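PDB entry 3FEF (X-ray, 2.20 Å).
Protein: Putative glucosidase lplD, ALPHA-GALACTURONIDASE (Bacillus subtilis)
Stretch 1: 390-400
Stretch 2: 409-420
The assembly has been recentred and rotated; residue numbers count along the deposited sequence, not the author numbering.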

ATOM      1  N   ALA A 390       8.839 -14.916  -2.270  1.00 20.30           N
ATOM      2  CA  ALA A 390       8.505 -14.220  -1.031  1.00 23.10           C
ATOM      3  C   ALA A 390       9.212 -14.880   0.143  1.00 21.48           C
ATOM      4  O   ALA A 390       9.717 -14.227   1.047  1.00 22.34           O
ATOM      5  CB  ALA A 390       6.967 -14.174  -0.793  1.00 18.05           C
ATOM      6  N   ARG A 391       9.267 -16.196   0.109  1.00 23.55           N
ATOM      7  CA  ARG A 391       9.963 -16.937   1.140  1.00 21.05           C
ATOM      8  C   ARG A 391      11.470 -16.609   1.224  1.00 22.46           C
ATOM      9  O   ARG A 391      11.986 -16.335   2.302  1.00 20.68           O
ATOM     10  CB  ARG A 391       9.729 -18.409   0.895  1.00 23.93           C
ATOM     11  CG  ARG A 391      10.395 -19.292   1.907  1.00 26.47           C
ATOM     12  CD  ARG A 391       9.736 -20.640   1.889  1.00 24.51           C
ATOM     13  NE  ARG A 391      10.570 -21.587   2.605  1.00 26.17           N
ATOM     14  CZ  ARG A 391      10.482 -22.901   2.456  1.00 25.48           C
ATOM     15  NH1 ARG A 391       9.608 -23.434   1.605  1.00 20.69           N
ATOM     16  NH2 ARG A 391      11.289 -23.674   3.151  1.00 25.33           N
ATOM     17  N   HIS A 392      12.173 -16.642   0.087  1.00 21.56           N
ATOM     18  CA  HIS A 392      13.595 -16.275   0.042  1.00 23.40           C
ATOM     19  C   HIS A 392      13.822 -14.812   0.401  1.00 23.24           C
ATOM     20  O   HIS A 392      14.779 -14.454   1.081  1.00 22.18           O
ATOM     21  CB  HIS A 392      14.186 -16.547  -1.355  1.00 20.33           C
ATOM     22  CG  HIS A 392      14.293 -18.002  -1.687  1.00 22.48           C
ATOM     23  ND1 HIS A 392      15.245 -18.824  -1.123  1.00 19.49           N
ATOM     24  CD2 HIS A 392      13.561 -18.788  -2.523  1.00 20.74           C
ATOM     25  CE1 HIS A 392      15.093 -20.052  -1.587  1.00 19.17           C
ATOM     26  NE2 HIS A 392      14.085 -20.057  -2.443  1.00 21.80           N
ATOM     27  N   ILE A 393      12.963 -13.949  -0.108  1.00 23.91           N
ATOM     28  CA  ILE A 393      13.031 -12.564   0.296  1.00 23.77           C
ATOM     29  C   ILE A 393      12.927 -12.378   1.825  1.00 24.37           C
ATOM     30  O   ILE A 393      13.751 -11.668   2.403  1.00 24.97           O
ATOM     31  CB  ILE A 393      12.032 -11.712  -0.493  1.00 25.34           C
ATOM     32  CG1 ILE A 393      12.549 -11.562  -1.936  1.00 20.97           C
ATOM     33  CG2 ILE A 393      11.856 -10.339   0.174  1.00 24.98           C
ATOM     34  CD1 ILE A 393      11.599 -10.879  -2.846  1.00 20.81           C
ATOM     35  N   SER A 394      11.947 -13.021   2.474  1.00 20.81           N
ATOM     36  CA  SER A 394      11.900 -13.071   3.950  1.00 24.36           C
ATOM     37  C   SER A 394      13.271 -13.353   4.536  1.00 23.54           C
ATOM     38  O   SER A 394      13.731 -12.664   5.431  1.00 25.48           O
ATOM     39  CB  SER A 394      11.011 -14.222   4.427  1.00 25.13           C
ATOM     40  OG  SER A 394       9.704 -13.786   4.556  1.00 33.12           O
ATOM     41  N   ASN A 395      13.891 -14.417   4.048  1.00 21.39           N
ATOM     42  CA  ASN A 395      15.214 -14.836   4.506  1.00 24.42           C
ATOM     43  C   ASN A 395      16.317 -13.821   4.257  1.00 26.21           C
ATOM     44  O   ASN A 395      17.158 -13.543   5.140  1.00 26.83           O
ATOM     45  CB  ASN A 395      15.560 -16.190   3.887  1.00 23.22           C
ATOM     46  CG  ASN A 395      14.602 -17.259   4.335  1.00 26.30           C
ATOM     47  OD1 ASN A 395      13.818 -17.035   5.274  1.00 23.12           O
ATOM     48  ND2 ASN A 395      14.611 -18.404   3.656  1.00 23.90           N
ATOM     49  N   GLN A 396      16.318 -13.268   3.052  1.00 27.08           N
ATOM     50  CA  GLN A 396      17.265 -12.207   2.696  1.00 26.12           C
ATOM     51  C   GLN A 396      17.108 -10.946   3.565  1.00 24.68           C
ATOM     52  O   GLN A 396      18.096 -10.403   4.043  1.00 25.49           O
ATOM     53  CB  GLN A 396      17.164 -11.899   1.193  1.00 25.33           C
ATOM     54  CG  GLN A 396      17.633 -13.100   0.340  1.00 23.00           C
ATOM     55  CD  GLN A 396      17.256 -12.990  -1.149  1.00 27.27           C
ATOM     56  OE1 GLN A 396      16.548 -12.074  -1.555  1.00 28.54           O
ATOM     57  NE2 GLN A 396      17.708 -13.955  -1.952  1.00 24.68           N
ATOM     58  N   GLU A 397      15.876 -10.495   3.793  1.00 25.03           N
ATOM     59  CA  GLU A 397      15.630  -9.361   4.694  1.00 24.95           C
ATOM     60  C   GLU A 397      16.124  -9.646   6.116  1.00 23.35           C
ATOM     61  O   GLU A 397      16.723  -8.797   6.749  1.00 25.44           O
ATOM     62  CB  GLU A 397      14.125  -8.985   4.749  1.00 28.46           C
ATOM     63  CG  GLU A 397      13.529  -8.365   3.482  1.00 28.51           C
ATOM     64  CD  GLU A 397      14.183  -7.033   3.095  1.00 36.55           C
ATOM     65  OE1 GLU A 397      14.072  -6.052   3.878  1.00 37.60           O
ATOM     66  OE2 GLU A 397      14.800  -6.960   1.994  1.00 35.56           O
ATOM     67  N   ALA A 398      15.839 -10.833   6.628  1.00 24.89           N
ATOM     68  CA  ALA A 398      16.262 -11.215   7.981  1.00 23.99           C
ATOM     69  C   ALA A 398      17.781 -11.265   8.091  1.00 25.27           C
ATOM     70  O   ALA A 398      18.362 -10.825   9.097  1.00 24.68           O
ATOM     71  CB  ALA A 398      15.668 -12.545   8.359  1.00 22.55           C
ATOM     72  N   VAL A 399      18.432 -11.791   7.056  1.00 25.64           N
ATOM     73  CA  VAL A 399      19.894 -11.842   7.043  1.00 24.30           C
ATOM     74  C   VAL A 399      20.492 -10.440   7.109  1.00 27.86           C
ATOM     75  O   VAL A 399      21.416 -10.191   7.883  1.00 28.34           O
ATOM     76  CB  VAL A 399      20.458 -12.641   5.838  1.00 24.71           C
ATOM     77  CG1 VAL A 399      21.980 -12.475   5.732  1.00 22.68           C
ATOM     78  CG2 VAL A 399      20.108 -14.151   5.978  1.00 25.97           C
ATOM     79  N   ALA A 400      19.950  -9.521   6.318  1.00 25.51           N
ATOM     80  CA  ALA A 400      20.454  -8.160   6.305  1.00 27.79           C
ATOM     81  C   ALA A 400      20.285  -7.523   7.673  1.00 28.50           C
ATOM     82  O   ALA A 400      21.222  -6.926   8.200  1.00 28.25           O
ATOM     83  CB  ALA A 400      19.762  -7.329   5.227  1.00 27.92           C
ATOM     84  N   GLY A 409      20.215 -15.092  16.518  1.00 33.42           N
ATOM     85  CA  GLY A 409      18.915 -15.728  16.649  1.00 30.53           C
ATOM     86  C   GLY A 409      18.081 -15.518  15.391  1.00 30.94           C
ATOM     87  O   GLY A 409      17.519 -16.462  14.838  1.00 28.19           O
ATOM     88  N   LEU A 410      18.021 -14.282  14.912  1.00 30.33           N
ATOM     89  CA  LEU A 410      17.227 -13.990  13.712  1.00 30.14           C
ATOM     90  C   LEU A 410      17.798 -14.670  12.460  1.00 29.44           C
ATOM     91  O   LEU A 410      17.047 -15.160  11.606  1.00 30.23           O
ATOM     92  CB  LEU A 410      17.091 -12.487  13.493  1.00 30.20           C
ATOM     93  CG  LEU A 410      16.358 -12.107  12.201  1.00 30.71           C
ATOM     94  CD1 LEU A 410      14.886 -12.498  12.313  1.00 31.48           C
ATOM     95  CD2 LEU A 410      16.510 -10.624  11.891  1.00 29.18           C
ATOM     96  N   ALA A 411      19.122 -14.708  12.361  1.00 27.43           N
ATOM     97  CA  ALA A 411      19.794 -15.382  11.246  1.00 30.03           C
ATOM     98  C   ALA A 411      19.488 -16.881  11.226  1.00 27.69           C
ATOM     99  O   ALA A 411      19.368 -17.489  10.170  1.00 29.39           O
ATOM    100  CB  ALA A 411      21.301 -15.144  11.314  1.00 30.16           C
ATOM    101  N   PHE A 412      19.363 -17.475  12.400  1.00 25.85           N
ATOM    102  CA  PHE A 412      19.009 -18.892  12.491  1.00 26.58           C
ATOM    103  C   PHE A 412      17.575 -19.154  12.007  1.00 24.51           C
ATOM    104  O   PHE A 412      17.298 -20.183  11.393  1.00 24.01           O
ATOM    105  CB  PHE A 412      19.209 -19.421  13.922  1.00 25.97           C
ATOM    106  CG  PHE A 412      19.003 -20.907  14.043  1.00 26.40           C
ATOM    107  CD1 PHE A 412      19.633 -21.778  13.160  1.00 27.19           C
ATOM    108  CD2 PHE A 412      18.159 -21.425  15.003  1.00 24.98           C
ATOM    109  CE1 PHE A 412      19.444 -23.130  13.249  1.00 26.54           C
ATOM    110  CE2 PHE A 412      17.958 -22.783  15.103  1.00 26.81           C
ATOM    111  CZ  PHE A 412      18.606 -23.643  14.226  1.00 28.84           C
ATOM    112  N   GLN A 413      16.668 -18.221  12.291  1.00 26.48           N
ATOM    113  CA  GLN A 413      15.308 -18.285  11.747  1.00 25.79           C
ATOM    114  C   GLN A 413      15.323 -18.324  10.224  1.00 24.70           C
ATOM    115  O   GLN A 413      14.638 -19.139   9.618  1.00 25.31           O
ATOM    116  CB  GLN A 413      14.472 -17.103  12.229  1.00 27.81           C
ATOM    117  CG  GLN A 413      14.367 -17.043  13.745  1.00 29.78           C
ATOM    118  CD  GLN A 413      13.724 -18.297  14.292  1.00 31.12           C
ATOM    119  OE1 GLN A 413      14.196 -18.882  15.272  1.00 35.95           O
ATOM    120  NE2 GLN A 413      12.655 -18.735  13.643  1.00 30.40           N
ATOM    121  N   ALA A 414      16.109 -17.453   9.604  1.00 22.98           N
ATOM    122  CA  ALA A 414      16.228 -17.487   8.150  1.00 24.81           C
ATOM    123  C   ALA A 414      16.813 -18.843   7.729  1.00 24.90           C
ATOM    124  O   ALA A 414      16.257 -19.536   6.870  1.00 24.47           O
ATOM    125  CB  ALA A 414      17.096 -16.326   7.654  1.00 23.28           C
ATOM    126  N   PHE A 415      17.929 -19.217   8.350  1.00 21.96           N
ATOM    127  CA  PHE A 415      18.539 -20.521   8.122  1.00 24.33           C
ATOM    128  C   PHE A 415      17.506 -21.640   8.134  1.00 26.42           C
ATOM    129  O   PHE A 415      17.484 -22.476   7.215  1.00 23.54           O
ATOM    130  CB  PHE A 415      19.632 -20.777   9.166  1.00 26.65           C
ATOM    131  CG  PHE A 415      20.574 -21.923   8.825  1.00 27.73           C
ATOM    132  CD1 PHE A 415      20.352 -23.199   9.328  1.00 26.97           C
ATOM    133  CD2 PHE A 415      21.707 -21.702   8.040  1.00 27.55           C
ATOM    134  CE1 PHE A 415      21.238 -24.253   9.048  1.00 30.45           C
ATOM    135  CE2 PHE A 415      22.591 -22.741   7.739  1.00 28.43           C
ATOM    136  CZ  PHE A 415      22.363 -24.023   8.251  1.00 29.82           C
ATOM    137  N   LEU A 416      16.659 -21.660   9.170  1.00 24.33           N
ATOM    138  CA  LEU A 416      15.596 -22.664   9.279  1.00 27.07           C
ATOM    139  C   LEU A 416      14.519 -22.565   8.194  1.00 27.28           C
ATOM    140  O   LEU A 416      13.879 -23.553   7.836  1.00 26.33           O
ATOM    141  CB  LEU A 416      14.902 -22.560  10.652  1.00 28.62           C
ATOM    142  CG  LEU A 416      15.650 -22.997  11.915  1.00 29.84           C
ATOM    143  CD1 LEU A 416      14.737 -22.866  13.150  1.00 30.37           C
ATOM    144  CD2 LEU A 416      16.140 -24.426  11.742  1.00 28.55           C
ATOM    145  N   ASN A 417      14.272 -21.356   7.713  1.00 27.46           N
ATOM    146  CA  ASN A 417      13.242 -21.136   6.712  1.00 26.32           C
ATOM    147  C   ASN A 417      13.736 -21.409   5.275  1.00 28.46           C
ATOM    148  O   ASN A 417      12.979 -21.260   4.304  1.00 30.33           O
ATOM    149  CB  ASN A 417      12.744 -19.694   6.843  1.00 27.11           C
ATOM    150  CG  ASN A 417      11.384 -19.479   6.212  1.00 28.19           C
ATOM    151  OD1 ASN A 417      10.512 -20.342   6.281  1.00 31.75           O
ATOM    152  ND2 ASN A 417      11.185 -18.311   5.622  1.00 26.46           N
ATOM    153  N   ASP A 418      15.001 -21.794   5.125  1.00 27.13           N
ATOM    154  CA  ASP A 418      15.557 -22.028   3.781  1.00 29.79           C
ATOM    155  C   ASP A 418      15.167 -23.391   3.223  1.00 27.93           C
ATOM    156  O   ASP A 418      15.342 -24.399   3.876  1.00 30.06           O
ATOM    157  CB  ASP A 418      17.082 -21.869   3.780  1.00 32.19           C
ATOM    158  CG  ASP A 418      17.689 -22.033   2.388  1.00 36.37           C
ATOM    159  OD1 ASP A 418      18.078 -23.174   2.033  1.00 39.46           O
ATOM    160  OD2 ASP A 418      17.753 -21.033   1.635  1.00 34.26           O
ATOM    161  N   PRO A 419      14.630 -23.421   1.999  1.00 29.69           N
ATOM    162  CA  PRO A 419      14.193 -24.673   1.374  1.00 28.33           C
ATOM    163  C   PRO A 419      15.243 -25.797   1.413  1.00 29.84           C
ATOM    164  O   PRO A 419      14.874 -26.965   1.400  1.00 27.95           O
ATOM    165  CB  PRO A 419      13.932 -24.268  -0.078  1.00 29.17           C
ATOM    166  CG  PRO A 419      13.564 -22.809   0.013  1.00 29.49           C
ATOM    167  CD  PRO A 419      14.366 -22.244   1.156  1.00 28.35           C
ATOM    168  N   LEU A 420      16.532 -25.476   1.437  1.00 27.77           N
ATOM    169  CA  LEU A 420      17.511 -26.572   1.393  1.00 29.20           C
ATOM    170  C   LEU A 420      17.775 -27.185   2.759  1.00 29.92           C
ATOM    171  O   LEU A 420      18.397 -28.234   2.854  1.00 29.26           O
ATOM    172  CB  LEU A 420      18.829 -26.152   0.744  1.00 28.79           C
ATOM    173  CG  LEU A 420      18.790 -25.842  -0.749  1.00 30.41           C
ATOM    174  CD1 LEU A 420      20.199 -25.483  -1.190  1.00 28.56           C
ATOM    175  CD2 LEU A 420      18.225 -27.036  -1.551  1.00 28.06           C
TER
HETATM  176  O   HOH W   1      13.171 -24.443   5.567  1.00 28.69           O
HETATM  177  O   HOH W   2      16.511 -18.448   1.358  1.00 30.93           O
HETATM  178  O   HOH W   3       8.525 -16.631   4.832  1.00 32.51           O

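How do the two backbones lie against each other? Stretch 1 and the first part of stretch 2 are helices running nearly antiparallel, at 160° between their N-to-C directions, with axes 8.5 Å apart at closest approach. The CA atoms of N395 and A414 come within 4.6 Å. Here the methyl groups of A398 and A414 meet directly: A414 CB lies 4.1 Å from both A398 CB and V399 CG2, and A398 CB sits 3.9 Å from L410 CG. The side chains meeting here are apolar, though A398 O also lies 3.4 Å from L410 CD2.

What satisfies the carbonyl of N417? Near the end of its helix, N417 O draws its donors from across the contact. R391, extended with chi1 to chi3 all t, gives it two hydrogen bonds, from NE (3.0 Å to N417 O) and NH2 (3.2 Å to N417 O), so the oxygen sits at the guanidinium edge. N395 ND2 adds a weak third, 3.4 Å from N417 O. P419 CG covers one face of the guanidinium, 3.9 Å from R391 CZ.

How are the two asparagine side chains paired? N417 ND2 donates to N395 OD1 at 2.9 Å, while N395 ND2 points its weak bond back to N417 O, so the N395 amide engages N417 through both its acceptor and its donor. N417 OD1 is satisfied elsewhere in the structure.

Where does water complete the network? Water 2 joins three side chains: it accepts from N395 ND2 (3.0 Å), donates to D418 OD2 (2.9 Å), which is also bonded elsewhere in the structure, and hydrogen-bonds H392 ND1 (2.8 Å). The other carboxylate oxygen, D418 OD1, accepts from L420 N at 2.8 Å, within its own stretch. Water 1 donates to L416 O (2.5 Å) and weakly to D418 O (2.8 Å), while accepting a weak bond from R391 NH2 (3.2 Å). Water 3 links S394 OG (3.1 Å) to N417 ND2 (3.2 Å), from which it accepts.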